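Local coordinates for aminotransferase, class I and II (Erwinia tasmaniensis, PDB 5Z0Q), which belongs to the class I and II aminotransferase family and binds pyridoxal-5'-phosphate in a two-chain assembly, at residues I106-F111 and A135-L140; Q116-A121 and L168-N173; A302-L307 and F365-P370. One frame throughout, in Å; residues are numbered along the deposited sequence.

Contact 1: residues I106-F111 and A135-L140; sequences IAVRAF and AGRQHL
Ala135 sets its methyl group against the long side chain of Arg109, which reaches out from the helix. The Arg109 chain turns at its second torsion (chi2 -96°), which swings CD to 3.7 Å from Ala135 CB. Further out, Ala135 CB lies 3.4 Å from Arg109 NE, at the edge of the guanidinium and near its plane. Val108 supplies the apolar counterpart: its CG1, anti to the backbone N (chi1 176°), approaches Ala135 CB at 4.2 Å. The same methyl, Val108 CG1, is 4.1 Å from Arg137 CG, and the two side chains pass alongside with opposite headings. Arg137 bonds through NH2 to the carbonyl oxygen of Thr112, the residue after segment 106-111. No hydrogen bond joins the two segments, and the contact is van der Waals packing. Met270 of the second subunit also packs on Arg109, placing this side chain near the dimer interface. Gly136, with its positive phi, completes a Schellman motif after helix 127-134. That turn leads into strand 139-146, within a beta-alpha-beta crossover from strand 117-122, and helix 101-111 packs beside it.

Contact 2: residues Q116-A121 and L168-N173; sequences QSTVSA and LLLLCN
Thr118 and Val119 pair with Leu168 and Leu169 as neighbouring parallel strands in the large mixed sheet of the aminotransferase fold. The segment axes are 4.6 Å apart at closest approach and inclined by 22°, a modest twist. Ser117 enters the strand with its own backbone bonds to Asn165 and Lys167, just ahead of 168-173. At Thr118, the side chain lies beside that of Leu168, pointing the same way, and CG2 comes 4.1 Å from Leu168 CB. Pro132 of helix 127-134 touches this face. Val119 bonds to the partner strand through both its N and its O: the N donates to Leu168 O at 3.0 Å, in the carbonyl plane, while the O receives Leu170 N. On the face opposite Thr118, Leu169 CG stands anti to the backbone N (chi1 173°), and its CD1 meets Val119 CB at 4.0 Å, the two side chains meeting at a slant. Ser120 follows, with CB 3.9 Å from Leu170 CB. Thr118 OG1 and Ser120 OG probably both bond to the His139 imidazole on the next strand, at ND1 and NE2. Beyond Ser120 the partner strand runs on to Cys172, which touches the bound pyridoxal-5'-phosphate. The straighter of the two bonds between these segments is that from Leu170 N to Val119 O, 2.7 Å long, with 176° at the hydrogen.

Contact 3: residues A302-L307 and F365-P370; sequences ANRDML and FNFGCP
Asn303 ND2 faces two backbone carbonyls of the loop and makes a weak hydrogen bond to each. Its bond to Cys369 O is 2.9 Å but strongly bent, with 118° at the hydrogen, whereas the one to Phe367 O is nearly straight yet stretches to 3.4 Å from the same ND2. One side-chain amide thus spans two carbonyls of a loop shaped by an Asx turn from Asn366 OD1 to Gly368 N and an inverse gamma turn centred on Gly368. One helical turn on, Leu307 CG stands anti to the backbone N (chi1 172°). Leu307 CD1 sits over the middle of the Phe365 ring, 3.6 Å from its centroid, a CH-pi contact; its other methyl, Leu307 CD2, approaches Phe367 CD2 at 3.5 Å. Phe367 presents one face to Arg304 CA, which is offset toward the rim, while Arg304 CB lies 3.6 Å from Phe367 CE1. The Arg304 guanidinium leads off to Asp305 OD1, held side-on by NE and NH2, and to Pro322 O through NH1. Long helix 290-313 therefore packs, consistent with the small domain of this fold, across the loop between strand 362-364 of the five-stranded sheet and helix 371-385, whose N-cap is Pro370 and whose Arg371 touches Asn303.

Contacts 1 and 2 form one neighbourhood, their centres about 9 Å apart: strands 117-122 and 139-146 are sheet neighbours, and probable hydrogen bonds of His139 tie the two together. Along the chain their segments alternate. Contact 3 belongs to another part of the molecule, on the opposite side of the chain's centre, with its centre about 35 Å from that of contact 1 and about 29 Å from that of contact 2. The side chain of Leu170 is about 10 Å from a bound pyridoxal-5'-phosphate; that of Val108 is about 13 Å from a bound pyridoxal-5'-phosphate, and so is that of Phe367. Direct contact with pyridoxal-5'-phosphate comes from contact 2, through Cys172 of its second segment.

Contact 1: residues I106-F111 and A135-L140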
loop_
_atom_site.group_PDB
_atom_site.type_symbol
_atom_site.label_atom_id
_atom_site.label_comp_id
_atom_site.label_asym_id
_atom_site.label_seq_id
_atom_site.Cartn_x
_atom_site.Cartn_y
_atom_site.Cartn_z
ATOM N N ILE A 106 4.538 10.658 -5.325
ATOM C CA ILE A 106 5.889 10.274 -5.728
ATOM C C ILE A 106 6.371 11.146 -6.879
ATOM O O ILE A 106 7.526 11.589 -6.901
ATOM C CB ILE A 106 5.939 8.781 -6.100
ATOM C CG1 ILE A 106 5.546 7.911 -4.909
ATOM C CG2 ILE A 106 7.331 8.399 -6.582
ATOM C CD1 ILE A 106 5.258 6.478 -5.291
ATOM N N ALA A 107 5.492 11.414 -7.848
ATOM C CA ALA A 107 5.876 12.230 -8.995
ATOM C C ALA A 107 6.316 13.624 -8.565
ATOM O O ALA A 107 7.294 14.165 -9.095
ATOM C CB ALA A 107 4.717 12.315 -9.987
ATOM N N VAL A 108 5.616 14.219 -7.597
ATOM C CA VAL A 108 5.970 15.561 -7.148
ATOM C C VAL A 108 7.279 15.539 -6.363
ATOM O O VAL A 108 8.127 16.426 -6.519
ATOM C CB VAL A 108 4.820 16.167 -6.323
ATOM C CG1 VAL A 108 5.214 17.527 -5.769
ATOM C CG2 VAL A 108 3.565 16.284 -7.175
ATOM N N ARG A 109 7.469 14.524 -5.515
ATOM C CA ARG A 109 8.691 14.449 -4.719
ATOM C C ARG A 109 9.908 14.131 -5.579
ATOM O O ARG A 109 11.029 14.510 -5.223
ATOM C CB ARG A 109 8.545 13.397 -3.619
ATOM C CG ARG A 109 7.278 13.505 -2.786
ATOM C CD ARG A 109 7.492 14.273 -1.497
ATOM N NE ARG A 109 6.248 14.395 -0.741
ATOM C CZ ARG A 109 5.822 13.506 0.151
ATOM N NH1 ARG A 109 6.541 12.423 0.412
ATOM N NH2 ARG A 109 4.675 13.702 0.787
ATOM N N ALA A 110 9.713 13.446 -6.706
ATOM C CA ALA A 110 10.823 12.975 -7.525
ATOM C C ALA A 110 11.135 13.872 -8.714
ATOM O O ALA A 110 12.294 13.934 -9.137
ATOM C CB ALA A 110 10.541 11.557 -8.038
ATOM N N PHE A 111 10.140 14.562 -9.268
ATOM C CA PHE A 111 10.325 15.370 -10.467
ATOM C C PHE A 111 10.341 16.864 -10.172
ATOM O O PHE A 111 10.263 17.672 -11.105
ATOM C CB PHE A 111 9.232 15.046 -11.488
ATOM C CG PHE A 111 9.165 13.593 -11.862
ATOM C CD1 PHE A 111 10.323 12.841 -11.982
ATOM C CD2 PHE A 111 7.945 12.977 -12.087
ATOM C CE1 PHE A 111 10.265 11.502 -12.323
ATOM C CE2 PHE A 111 7.881 11.638 -12.429
ATOM C CZ PHE A 111 9.042 10.900 -12.547
ATOM N N ALA A 135 4.831 18.397 0.165
ATOM C CA ALA A 135 6.213 18.268 -0.273
ATOM C C ALA A 135 6.982 19.581 -0.209
ATOM O O ALA A 135 8.145 19.622 -0.622
ATOM C CB ALA A 135 6.265 17.709 -1.699
ATOM N N GLY A 136 6.367 20.647 0.295
ATOM C CA GLY A 136 7.038 21.931 0.358
ATOM C C GLY A 136 7.191 22.620 -0.978
ATOM O O GLY A 136 8.162 23.355 -1.182
ATOM N N ARG A 137 6.254 22.405 -1.897
ATOM C CA ARG A 137 6.293 22.996 -3.227
ATOM C C ARG A 137 5.129 23.962 -3.387
ATOM O O ARG A 137 3.984 23.617 -3.077
ATOM C CB ARG A 137 6.223 21.918 -4.310
ATOM C CG ARG A 137 7.188 20.760 -4.120
ATOM C CD ARG A 137 8.629 21.228 -4.133
ATOM N NE ARG A 137 9.543 20.155 -4.517
ATOM C CZ ARG A 137 10.045 19.260 -3.672
ATOM N NH1 ARG A 137 9.724 19.301 -2.385
ATOM N NH2 ARG A 137 10.868 18.320 -4.114
ATOM N N GLN A 138 5.420 25.169 -3.868
ATOM C CA GLN A 138 4.355 26.104 -4.196
ATOM C C GLN A 138 3.660 25.663 -5.481
ATOM O O GLN A 138 4.246 24.984 -6.329
ATOM C CB GLN A 138 4.902 27.526 -4.335
ATOM C CG GLN A 138 5.817 27.762 -5.532
ATOM C CD GLN A 138 7.240 27.264 -5.316
ATOM O OE1 GLN A 138 7.464 26.206 -4.724
ATOM N NE2 GLN A 138 8.213 28.032 -5.799
ATOM N N HIS A 139 2.393 26.043 -5.616
ATOM C CA HIS A 139 1.541 25.535 -6.683
ATOM C C HIS A 139 0.901 26.692 -7.435
ATOM O O HIS A 139 0.399 27.637 -6.819
ATOM C CB HIS A 139 0.457 24.607 -6.118
ATOM C CG HIS A 139 -0.344 23.903 -7.166
ATOM N ND1 HIS A 139 0.190 22.928 -7.981
ATOM C CD2 HIS A 139 -1.643 24.029 -7.530
ATOM C CE1 HIS A 139 -0.744 22.486 -8.804
ATOM N NE2 HIS A 139 -1.865 23.137 -8.551
ATOM N N LEU A 140 0.919 26.610 -8.764
ATOM C CA LEU A 140 0.283 27.590 -9.634
ATOM C C LEU A 140 -0.984 26.983 -10.221
ATOM O O LEU A 140 -0.941 25.898 -10.809
ATOM C CB LEU A 140 1.229 28.028 -10.754
ATOM C CG LEU A 140 0.658 29.019 -11.771
ATOM C CD1 LEU A 140 0.282 30.325 -11.095
ATOM C CD2 LEU A 140 1.642 29.264 -12.903
#

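Contact 2: residues Q116-A121 and L168-N173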
loop_
_atom_site.group_PDB
_atom_site.type_symbol
_atom_site.label_atom_id
_atom_site.label_comp_id
_atom_site.label_asym_id
_atom_site.label_seq_id
_atom_site.Cartn_x
_atom_site.Cartn_y
_atom_site.Cartn_z
ATOM N N GLN A 116 11.332 24.765 -7.116
ATOM C CA GLN A 116 10.478 24.601 -8.281
ATOM C C GLN A 116 9.027 24.382 -7.866
ATOM O O GLN A 116 8.731 23.930 -6.757
ATOM C CB GLN A 116 10.967 23.435 -9.145
ATOM C CG GLN A 116 12.327 23.677 -9.779
ATOM C CD GLN A 116 12.839 22.477 -10.548
ATOM O OE1 GLN A 116 12.577 21.331 -10.182
ATOM N NE2 GLN A 116 13.574 22.734 -11.624
ATOM N N SER A 117 8.120 24.712 -8.781
ATOM C CA SER A 117 6.689 24.697 -8.515
ATOM C C SER A 117 5.979 23.743 -9.467
ATOM O O SER A 117 6.559 23.232 -10.430
ATOM C CB SER A 117 6.092 26.105 -8.642
ATOM O OG SER A 117 6.175 26.582 -9.974
ATOM N N THR A 118 4.699 23.512 -9.180
ATOM C CA THR A 118 3.834 22.688 -10.006
ATOM C C THR A 118 2.705 23.537 -10.577
ATOM O O THR A 118 2.352 24.588 -10.032
ATOM C CB THR A 118 3.245 21.514 -9.211
ATOM O OG1 THR A 118 2.420 22.017 -8.154
ATOM C CG2 THR A 118 4.353 20.659 -8.617
ATOM N N VAL A 119 2.143 23.071 -11.691
ATOM C CA VAL A 119 1.035 23.743 -12.360
ATOM C C VAL A 119 -0.082 22.736 -12.580
ATOM O O VAL A 119 0.166 21.602 -13.005
ATOM C CB VAL A 119 1.460 24.366 -13.706
ATOM C CG1 VAL A 119 0.340 25.232 -14.268
ATOM C CG2 VAL A 119 2.728 25.172 -13.544
ATOM N N SER A 120 -1.314 23.151 -12.296
ATOM C CA SER A 120 -2.482 22.326 -12.560
ATOM C C SER A 120 -3.679 23.240 -12.780
ATOM O O SER A 120 -3.572 24.467 -12.713
ATOM C CB SER A 120 -2.744 21.342 -11.415
ATOM O OG SER A 120 -3.347 21.999 -10.314
ATOM N N ALA A 121 -4.825 22.628 -13.047
ATOM C CA ALA A 121 -6.069 23.363 -13.191
ATOM C C ALA A 121 -6.760 23.492 -11.838
ATOM O O ALA A 121 -6.430 22.799 -10.874
ATOM C CB ALA A 121 -6.995 22.671 -14.192
ATOM N N LEU A 168 6.749 20.912 -13.074
ATOM C CA LEU A 168 5.899 19.735 -13.221
ATOM C C LEU A 168 4.470 20.176 -13.502
ATOM O O LEU A 168 3.875 20.908 -12.706
ATOM C CB LEU A 168 5.957 18.860 -11.967
ATOM C CG LEU A 168 5.131 17.573 -11.971
ATOM C CD1 LEU A 168 5.521 16.681 -13.136
ATOM C CD2 LEU A 168 5.295 16.835 -10.651
ATOM N N LEU A 169 3.922 19.723 -14.627
ATOM C CA LEU A 169 2.551 20.025 -15.018
ATOM C C LEU A 169 1.658 18.847 -14.647
ATOM O O LEU A 169 1.881 17.724 -15.110
ATOM C CB LEU A 169 2.460 20.316 -16.515
ATOM C CG LEU A 169 1.048 20.492 -17.078
ATOM C CD1 LEU A 169 0.366 21.702 -16.460
ATOM C CD2 LEU A 169 1.078 20.605 -18.594
ATOM N N LEU A 170 0.647 19.106 -13.821
ATOM C CA LEU A 170 -0.273 18.076 -13.352
ATOM C C LEU A 170 -1.572 18.182 -14.143
ATOM O O LEU A 170 -2.331 19.143 -13.977
ATOM C CB LEU A 170 -0.525 18.222 -11.853
ATOM C CG LEU A 170 0.705 18.175 -10.946
ATOM C CD1 LEU A 170 0.298 18.313 -9.491
ATOM C CD2 LEU A 170 1.486 16.892 -11.161
ATOM N N LEU A 171 -1.828 17.195 -14.996
ATOM C CA LEU A 171 -3.027 17.149 -15.817
ATOM C C LEU A 171 -3.975 16.068 -15.313
ATOM O O LEU A 171 -3.598 15.186 -14.537
ATOM C CB LEU A 171 -2.681 16.891 -17.287
ATOM C CG LEU A 171 -1.841 17.955 -17.994
ATOM C CD1 LEU A 171 -1.632 17.579 -19.452
ATOM C CD2 LEU A 171 -2.495 19.322 -17.873
ATOM N N CYS A 172 -5.222 16.148 -15.775
ATOM C CA CYS A 172 -6.259 15.204 -15.368
ATOM C C CYS A 172 -7.217 15.036 -16.538
ATOM O O CYS A 172 -8.014 15.934 -16.818
ATOM C CB CYS A 172 -6.988 15.697 -14.119
ATOM S SG CYS A 172 -8.196 14.543 -13.433
ATOM N N ASN A 173 -7.135 13.892 -17.222
ATOM C CA ASN A 173 -7.953 13.635 -18.402
ATOM C C ASN A 173 -8.457 12.195 -18.393
ATOM O O ASN A 173 -7.658 11.262 -18.541
ATOM C CB ASN A 173 -7.154 13.913 -19.676
ATOM C CG ASN A 173 -7.958 13.664 -20.936
ATOM O OD1 ASN A 173 -9.189 13.712 -20.923
ATOM N ND2 ASN A 173 -7.264 13.397 -22.035
#

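Contact 3: residues A302-L307 and F365-P370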
loop_
_atom_site.group_PDB
_atom_site.type_symbol
_atom_site.label_atom_id
_atom_site.label_comp_id
_atom_site.label_asym_id
_atom_site.label_seq_id
_atom_site.Cartn_x
_atom_site.Cartn_y
_atom_site.Cartn_z
ATOM N N ALA A 302 -27.800 7.059 -18.694
ATOM C CA ALA A 302 -29.202 7.300 -18.374
ATOM C C ALA A 302 -29.343 8.037 -17.048
ATOM O O ALA A 302 -30.181 8.937 -16.915
ATOM C CB ALA A 302 -29.968 5.978 -18.342
ATOM N N ASN A 303 -28.526 7.672 -16.055
ATOM C CA ASN A 303 -28.523 8.404 -14.793
ATOM C C ASN A 303 -28.003 9.823 -14.981
ATOM O O ASN A 303 -28.510 10.765 -14.360
ATOM C CB ASN A 303 -27.683 7.661 -13.753
ATOM C CG ASN A 303 -28.408 6.472 -13.154
ATOM O OD1 ASN A 303 -29.411 6.003 -13.692
ATOM N ND2 ASN A 303 -27.901 5.975 -12.032
ATOM N N ARG A 304 -26.992 9.994 -15.836
ATOM C CA ARG A 304 -26.427 11.319 -16.067
ATOM C C ARG A 304 -27.436 12.240 -16.742
ATOM O O ARG A 304 -27.595 13.401 -16.345
ATOM C CB ARG A 304 -25.160 11.207 -16.913
ATOM C CG ARG A 304 -24.507 12.539 -17.222
ATOM C CD ARG A 304 -23.614 12.436 -18.445
ATOM N NE ARG A 304 -24.383 12.204 -19.665
ATOM C CZ ARG A 304 -23.853 12.142 -20.883
ATOM N NH1 ARG A 304 -22.547 12.293 -21.051
ATOM N NH2 ARG A 304 -24.631 11.928 -21.934
ATOM N N ASP A 305 -28.126 11.738 -17.771
ATOM C CA ASP A 305 -29.085 12.566 -18.495
ATOM C C ASP A 305 -30.243 12.994 -17.604
ATOM O O ASP A 305 -30.781 14.095 -17.772
ATOM C CB ASP A 305 -29.606 11.816 -19.722
ATOM C CG ASP A 305 -28.524 11.565 -20.754
ATOM O OD1 ASP A 305 -27.371 11.987 -20.525
ATOM O OD2 ASP A 305 -28.827 10.946 -21.795
ATOM N N MET A 306 -30.638 12.147 -16.653
ATOM C CA MET A 306 -31.714 12.517 -15.740
ATOM C C MET A 306 -31.268 13.611 -14.779
ATOM O O MET A 306 -32.000 14.581 -14.550
ATOM C CB MET A 306 -32.192 11.287 -14.970
ATOM C CG MET A 306 -33.475 11.502 -14.189
ATOM S SD MET A 306 -33.884 10.067 -13.181
ATOM C CE MET A 306 -33.583 8.757 -14.361
ATOM N N LEU A 307 -30.068 13.471 -14.208
ATOM C CA LEU A 307 -29.552 14.494 -13.306
ATOM C C LEU A 307 -29.329 15.813 -14.035
ATOM O O LEU A 307 -29.614 16.887 -13.492
ATOM C CB LEU A 307 -28.253 14.012 -12.661
ATOM C CG LEU A 307 -27.464 15.026 -11.828
ATOM C CD1 LEU A 307 -28.205 15.382 -10.551
ATOM C CD2 LEU A 307 -26.076 14.494 -11.512
ATOM N N PHE A 365 -21.727 15.797 -7.399
ATOM C CA PHE A 365 -22.847 14.867 -7.329
ATOM C C PHE A 365 -22.392 13.499 -7.824
ATOM O O PHE A 365 -21.931 13.368 -8.963
ATOM C CB PHE A 365 -24.021 15.379 -8.166
ATOM C CG PHE A 365 -25.340 14.735 -7.835
ATOM C CD1 PHE A 365 -25.575 13.403 -8.133
ATOM C CD2 PHE A 365 -26.354 15.471 -7.248
ATOM C CE1 PHE A 365 -26.787 12.815 -7.834
ATOM C CE2 PHE A 365 -27.569 14.886 -6.950
ATOM C CZ PHE A 365 -27.785 13.558 -7.244
ATOM N N ASN A 366 -22.532 12.484 -6.976
ATOM C CA ASN A 366 -22.188 11.110 -7.332
ATOM C C ASN A 366 -23.475 10.395 -7.730
ATOM O O ASN A 366 -24.250 9.966 -6.872
ATOM C CB ASN A 366 -21.490 10.408 -6.171
ATOM C CG ASN A 366 -20.901 9.062 -6.564
ATOM O OD1 ASN A 366 -21.334 8.434 -7.532
ATOM N ND2 ASN A 366 -19.907 8.612 -5.808
ATOM N N PHE A 367 -23.707 10.269 -9.037
ATOM C CA PHE A 367 -24.841 9.512 -9.544
ATOM C C PHE A 367 -24.453 8.094 -9.951
ATOM O O PHE A 367 -25.153 7.470 -10.755
ATOM C CB PHE A 367 -25.509 10.250 -10.708
ATOM C CG PHE A 367 -24.593 10.547 -11.865
ATOM C CD1 PHE A 367 -24.449 9.644 -12.906
ATOM C CD2 PHE A 367 -23.903 11.747 -11.928
ATOM C CE1 PHE A 367 -23.618 9.921 -13.976
ATOM C CE2 PHE A 367 -23.074 12.032 -12.998
ATOM C CZ PHE A 367 -22.931 11.119 -14.022
ATOM N N GLY A 368 -23.352 7.576 -9.409
ATOM C CA GLY A 368 -22.991 6.185 -9.595
ATOM C C GLY A 368 -23.704 5.299 -8.595
ATOM O O GLY A 368 -23.118 4.869 -7.597
ATOM N N CYS A 369 -24.978 5.024 -8.857
ATOM C CA CYS A 369 -25.844 4.328 -7.919
ATOM C C CYS A 369 -27.063 3.828 -8.681
ATOM O O CYS A 369 -27.307 4.262 -9.813
ATOM C CB CYS A 369 -26.263 5.256 -6.766
ATOM S SG CYS A 369 -27.082 6.769 -7.305
ATOM N N PRO A 370 -27.835 2.904 -8.102
ATOM C CA PRO A 370 -29.073 2.477 -8.763
ATOM C C PRO A 370 -30.018 3.650 -8.973
ATOM O O PRO A 370 -30.066 4.590 -8.177
ATOM C CB PRO A 370 -29.661 1.443 -7.792
ATOM C CG PRO A 370 -28.955 1.675 -6.495
ATOM C CD PRO A 370 -27.586 2.134 -6.872
#